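Local coordinates for protein carbon monoxide dehydrogenase (Thermococcus sp. AM4, PDB 6T7J) that belongs to the carbon monoxide dehydrogenases, which oxidise CO to CO2 at a nickel-iron-sulfur cluster and probably pass electrons to ferredoxin, though here that cluster is broken and nickel-free, at residues Glu22-Ala27 with Gln325-Ile330; Leu465-Ile470 with Val497-Pro502. One frame throughout, in Å; residues are numbered along the deposited sequence.

Contact 1 (Glu22-Ala27 with Gln325-Ile330)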
# COMPACT_ATOMS: atom_id res chain seq x y z
N GLU A 22 -18.16 16.90 -30.25
CA GLU A 22 -17.62 18.12 -30.85
C GLU A 22 -16.22 18.42 -30.34
O GLU A 22 -15.33 18.79 -31.12
CB GLU A 22 -18.55 19.31 -30.57
CG GLU A 22 -20.00 18.96 -30.31
CD GLU A 22 -20.81 20.19 -29.89
OE1 GLU A 22 -20.23 21.29 -29.83
OE2 GLU A 22 -22.02 20.04 -29.63
N LEU A 23 -16.00 18.24 -29.04
CA LEU A 23 -14.71 18.60 -28.47
C LEU A 23 -13.64 17.56 -28.77
O LEU A 23 -12.47 17.92 -28.93
CB LEU A 23 -14.85 18.80 -26.96
CG LEU A 23 -15.15 20.24 -26.51
CD1 LEU A 23 -16.15 20.93 -27.42
CD2 LEU A 23 -15.66 20.23 -25.09
N ILE A 24 -14.01 16.29 -28.89
CA ILE A 24 -13.04 15.29 -29.35
C ILE A 24 -12.60 15.62 -30.77
O ILE A 24 -11.41 15.53 -31.11
CB ILE A 24 -13.63 13.88 -29.24
CG1 ILE A 24 -13.89 13.52 -27.78
CG2 ILE A 24 -12.70 12.85 -29.87
CD1 ILE A 24 -14.50 12.16 -27.58
N GLU A 25 -13.54 16.03 -31.63
CA GLU A 25 -13.16 16.39 -32.99
C GLU A 25 -12.32 17.66 -33.02
O GLU A 25 -11.40 17.78 -33.85
CB GLU A 25 -14.40 16.56 -33.85
CG GLU A 25 -15.37 15.45 -33.72
CD GLU A 25 -16.65 15.84 -34.36
OE1 GLU A 25 -17.71 15.26 -34.02
OE2 GLU A 25 -16.57 16.68 -35.29
N LYS A 26 -12.63 18.62 -32.15
CA LYS A 26 -11.79 19.82 -32.06
C LYS A 26 -10.38 19.47 -31.63
O LYS A 26 -9.40 20.00 -32.18
CB LYS A 26 -12.42 20.82 -31.09
CG LYS A 26 -11.65 22.12 -30.96
CD LYS A 26 -12.42 23.13 -30.12
CE LYS A 26 -11.78 24.51 -30.21
NZ LYS A 26 -10.38 24.51 -29.71
N ALA A 27 -10.24 18.57 -30.66
CA ALA A 27 -8.92 18.10 -30.25
C ALA A 27 -8.19 17.44 -31.41
O ALA A 27 -6.98 17.64 -31.59
CB ALA A 27 -9.05 17.13 -29.08
N GLN A 325 -12.56 16.17 -18.29
CA GLN A 325 -11.64 17.20 -17.81
C GLN A 325 -10.79 17.76 -18.94
O GLN A 325 -10.76 18.97 -19.17
CB GLN A 325 -10.77 16.65 -16.67
CG GLN A 325 -10.01 15.36 -16.97
CD GLN A 325 -9.30 14.81 -15.75
OE1 GLN A 325 -8.27 15.34 -15.33
NE2 GLN A 325 -9.85 13.75 -15.17
N GLU A 326 -10.11 16.87 -19.69
CA GLU A 326 -9.38 17.29 -20.88
C GLU A 326 -10.25 18.16 -21.78
O GLU A 326 -9.86 19.26 -22.17
CB GLU A 326 -8.90 16.07 -21.65
CG GLU A 326 -7.53 15.56 -21.26
CD GLU A 326 -7.24 14.21 -21.89
OE1 GLU A 326 -8.18 13.40 -21.98
OE2 GLU A 326 -6.08 13.98 -22.29
N LEU A 327 -11.46 17.67 -22.09
CA LEU A 327 -12.33 18.39 -23.01
C LEU A 327 -12.63 19.80 -22.53
O LEU A 327 -12.79 20.71 -23.35
CB LEU A 327 -13.63 17.60 -23.21
CG LEU A 327 -13.44 16.19 -23.77
CD1 LEU A 327 -14.74 15.40 -23.69
CD2 LEU A 327 -12.92 16.24 -25.19
N ALA A 328 -12.67 20.00 -21.21
CA ALA A 328 -12.97 21.33 -20.68
C ALA A 328 -11.89 22.33 -21.09
O ALA A 328 -12.18 23.49 -21.38
CB ALA A 328 -13.11 21.28 -19.16
N ILE A 329 -10.63 21.88 -21.14
CA ILE A 329 -9.56 22.76 -21.59
C ILE A 329 -9.64 22.97 -23.09
O ILE A 329 -9.21 24.01 -23.61
CB ILE A 329 -8.19 22.18 -21.17
CG1 ILE A 329 -8.21 21.79 -19.69
CG2 ILE A 329 -7.07 23.17 -21.45
CD1 ILE A 329 -6.96 21.06 -19.24
N ILE A 330 -10.21 22.01 -23.82
CA ILE A 330 -10.29 22.12 -25.28
C ILE A 330 -11.41 23.05 -25.73
O ILE A 330 -11.46 23.41 -26.92
CB ILE A 330 -10.40 20.69 -25.85
CG1 ILE A 330 -9.27 19.84 -25.26
CG2 ILE A 330 -10.30 20.68 -27.37
CD1 ILE A 330 -9.18 18.45 -25.83
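I330 meets A27, K26 and the backbone of L23 and so buries more surface than any other residue of the pair 22-27 and 325-330, followed by L327 and L23. Its two branches divide the work. CG1 stands anti to the carbonyl carbon (chi1 -52°) and the chain runs on extended, which carries CD1 to the methyl of A27, 3.5 Å from A27 CB. CG2 lies over the turn of the other helix, 3.8 Å from L23 O, and also meets the aliphatic stem of K26, whose side chain runs past I330 in the opposite direction. L327 is the second point of contact: CD2 rests on the backbone where L23 passes into I24, 3.7 Å from L23 CB and 3.9 Å from I24 CG1. L23 answers with its own CD2, which rests against the L327 backbone, 3.4 Å from L327 O. The CA atoms of L23 and L327 come within 6.0 Å of each other.

One polar bond finishes the apolar patch. K26, extended until a bend at its last torsion, turns NZ to I330 O (3.2 Å), meeting the carbonyl at a C=O...N angle of 157°, with NZ slightly tilted out of the carbonyl plane. NZ also forms a salt bridge with E30 and a hydrogen bond to R403 O, so the ammonium ties several parts of the chain together.

The axes of segments 22-27 and 325-330 cross at 68°, 9.4 Å apart at their closest. Helix 35-42 adds W36 against I24 and L327, and helix 347-352 adds V351 against I330. Helix 325-330 lies in the link from outermost strand 318-320 to strand 336-339 of a Rossmann-like parallel sheet, and helix 20-30 packs upon it from the N-terminal part of the chain.

Contact 2 (Leu465-Ile470 with Val497-Pro502)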
# COMPACT_ATOMS: atom_id res chain seq x y z
N LEU A 465 -28.79 2.70 -17.24
CA LEU A 465 -29.18 1.96 -16.05
C LEU A 465 -30.14 2.77 -15.19
O LEU A 465 -31.15 2.23 -14.72
CB LEU A 465 -27.93 1.58 -15.24
CG LEU A 465 -28.20 0.73 -14.00
CD1 LEU A 465 -28.73 -0.63 -14.40
CD2 LEU A 465 -26.94 0.58 -13.17
N ALA A 466 -29.86 4.06 -14.99
CA ALA A 466 -30.76 4.89 -14.21
C ALA A 466 -32.16 4.93 -14.83
O ALA A 466 -33.17 4.80 -14.11
CB ALA A 466 -30.19 6.30 -14.07
N LYS A 467 -32.23 5.10 -16.15
CA LYS A 467 -33.51 5.14 -16.85
C LYS A 467 -34.27 3.83 -16.69
O LYS A 467 -35.46 3.81 -16.35
CB LYS A 467 -33.29 5.44 -18.33
CG LYS A 467 -33.07 6.89 -18.69
CD LYS A 467 -33.14 7.04 -20.21
CE LYS A 467 -32.30 8.21 -20.71
NZ LYS A 467 -33.01 9.51 -20.54
N GLU A 468 -33.59 2.71 -16.99
CA GLU A 468 -34.25 1.41 -16.92
C GLU A 468 -34.72 1.09 -15.51
O GLU A 468 -35.71 0.39 -15.34
CB GLU A 468 -33.31 0.32 -17.43
CG GLU A 468 -33.03 0.37 -18.92
CD GLU A 468 -34.26 0.08 -19.75
OE1 GLU A 468 -34.62 0.92 -20.60
OE2 GLU A 468 -34.88 -1.00 -19.56
N LEU A 469 -34.02 1.61 -14.50
CA LEU A 469 -34.46 1.36 -13.13
C LEU A 469 -35.65 2.23 -12.75
O LEU A 469 -36.64 1.73 -12.19
CB LEU A 469 -33.29 1.59 -12.16
CG LEU A 469 -32.23 0.49 -12.16
CD1 LEU A 469 -31.15 0.78 -11.13
CD2 LEU A 469 -32.87 -0.87 -11.90
N ILE A 470 -35.60 3.53 -13.07
CA ILE A 470 -36.70 4.41 -12.66
C ILE A 470 -37.97 4.11 -13.44
O ILE A 470 -39.07 4.37 -12.96
CB ILE A 470 -36.31 5.90 -12.78
CG1 ILE A 470 -36.01 6.27 -14.23
CG2 ILE A 470 -35.16 6.23 -11.90
CD1 ILE A 470 -35.80 7.75 -14.44
N VAL A 497 -39.17 13.26 -13.65
CA VAL A 497 -40.24 12.39 -13.18
C VAL A 497 -41.04 11.82 -14.36
O VAL A 497 -41.63 10.74 -14.25
CB VAL A 497 -41.14 13.16 -12.19
CG1 VAL A 497 -42.36 12.35 -11.82
CG2 VAL A 497 -40.36 13.51 -10.93
N ASP A 498 -41.02 12.52 -15.50
CA ASP A 498 -41.70 12.02 -16.69
C ASP A 498 -41.25 10.62 -17.07
O ASP A 498 -42.05 9.81 -17.57
CB ASP A 498 -41.47 12.97 -17.87
CG ASP A 498 -42.32 14.22 -17.79
OD1 ASP A 498 -43.36 14.18 -17.10
OD2 ASP A 498 -41.95 15.23 -18.42
N LEU A 499 -39.97 10.30 -16.85
CA LEU A 499 -39.43 9.00 -17.24
C LEU A 499 -39.62 7.93 -16.18
O LEU A 499 -39.26 6.77 -16.42
CB LEU A 499 -37.94 9.14 -17.58
CG LEU A 499 -37.59 10.26 -18.56
CD1 LEU A 499 -36.25 10.87 -18.22
CD2 LEU A 499 -37.60 9.74 -20.00
N ALA A 500 -40.17 8.28 -15.02
CA ALA A 500 -40.36 7.30 -13.96
C ALA A 500 -41.65 6.52 -14.17
O ALA A 500 -42.55 6.93 -14.90
CB ALA A 500 -40.38 7.99 -12.59
N GLY A 501 -41.72 5.36 -13.51
CA GLY A 501 -42.92 4.57 -13.51
C GLY A 501 -44.01 5.23 -12.68
O GLY A 501 -43.80 6.27 -12.05
N PRO A 502 -45.19 4.61 -12.67
CA PRO A 502 -46.35 5.25 -12.01
C PRO A 502 -46.14 5.51 -10.53
O PRO A 502 -46.39 6.63 -10.06
CB PRO A 502 -47.49 4.26 -12.26
CG PRO A 502 -46.81 2.95 -12.52
CD PRO A 502 -45.54 3.29 -13.23
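The main polar link between 465-470 and 497-502 is made by backbone alone: G501 N donates to I470 O at 2.9 Å, with an N-H...O angle of 151°. The donor sits 21° out of the carbonyl plane. A second, weaker approach reaches the same oxygen, since A500 CA lies 3.4 Å from I470 O and forms a CA-H...O contact. One carbonyl near the C-terminal end of helix 460-471 is therefore met by two successive residues of the loop, and the CA atoms of I470 and A500 are only 4.8 Å apart. G501 is in turn the N-cap residue of helix 502-511, so the bond joins the end of one helix to the start of another.

The apolar part is I470 against L499. With chi1 at 62°, I470 CG1 lies between the backbone N and the carbonyl carbon, and CD1 is carried to L499 CB at 4.0 Å. CG1 meanwhile faces the L499 carbonyl, 4.0 Å from L499 O. The two side chains meet at a slant, and A500 adds its CB beside I470 O.

At the margin, the long side chain of K467 brings NZ to 4.2 Å from L499 CD1, a loose contact. Its charge has a long, weak ion pair with E489.

Neighbouring elements pack around I470 and L499: L504 of helix 502-511 and V476 of strand 474-478 touch I470, and L491 touches L499. Helix 610-627 also packs on helix 460-471, which forms the beta-alpha-beta crossover between adjacent parallel strands 444-448 and 474-478. Helix 502-511 lies in the next link, to outermost strand 516-518, so the contact joins the helices of two successive links of a Rossmann-like sheet.

Overall arrangement
Starting from the N terminus, the chain enters contact 1 with helix 20-30 and returns to it at helix 325-330, closing a long excursion of 297 residues that is mostly helical and includes strands 297-303 and 318-320. Contact 2 opens only later and is far more local: 26 residues, among them strand 474-478 and helix 480-489, separate its segments. The two are in series, neither nested nor crossed. Contact 1 ties the N-terminal helix to a helix between strands 318-320 and 336-339 of the first parallel sheet; contact 2 joins two links of the second. Their centres are 31 Å apart, and their nearest atoms about 18 Å, without touching.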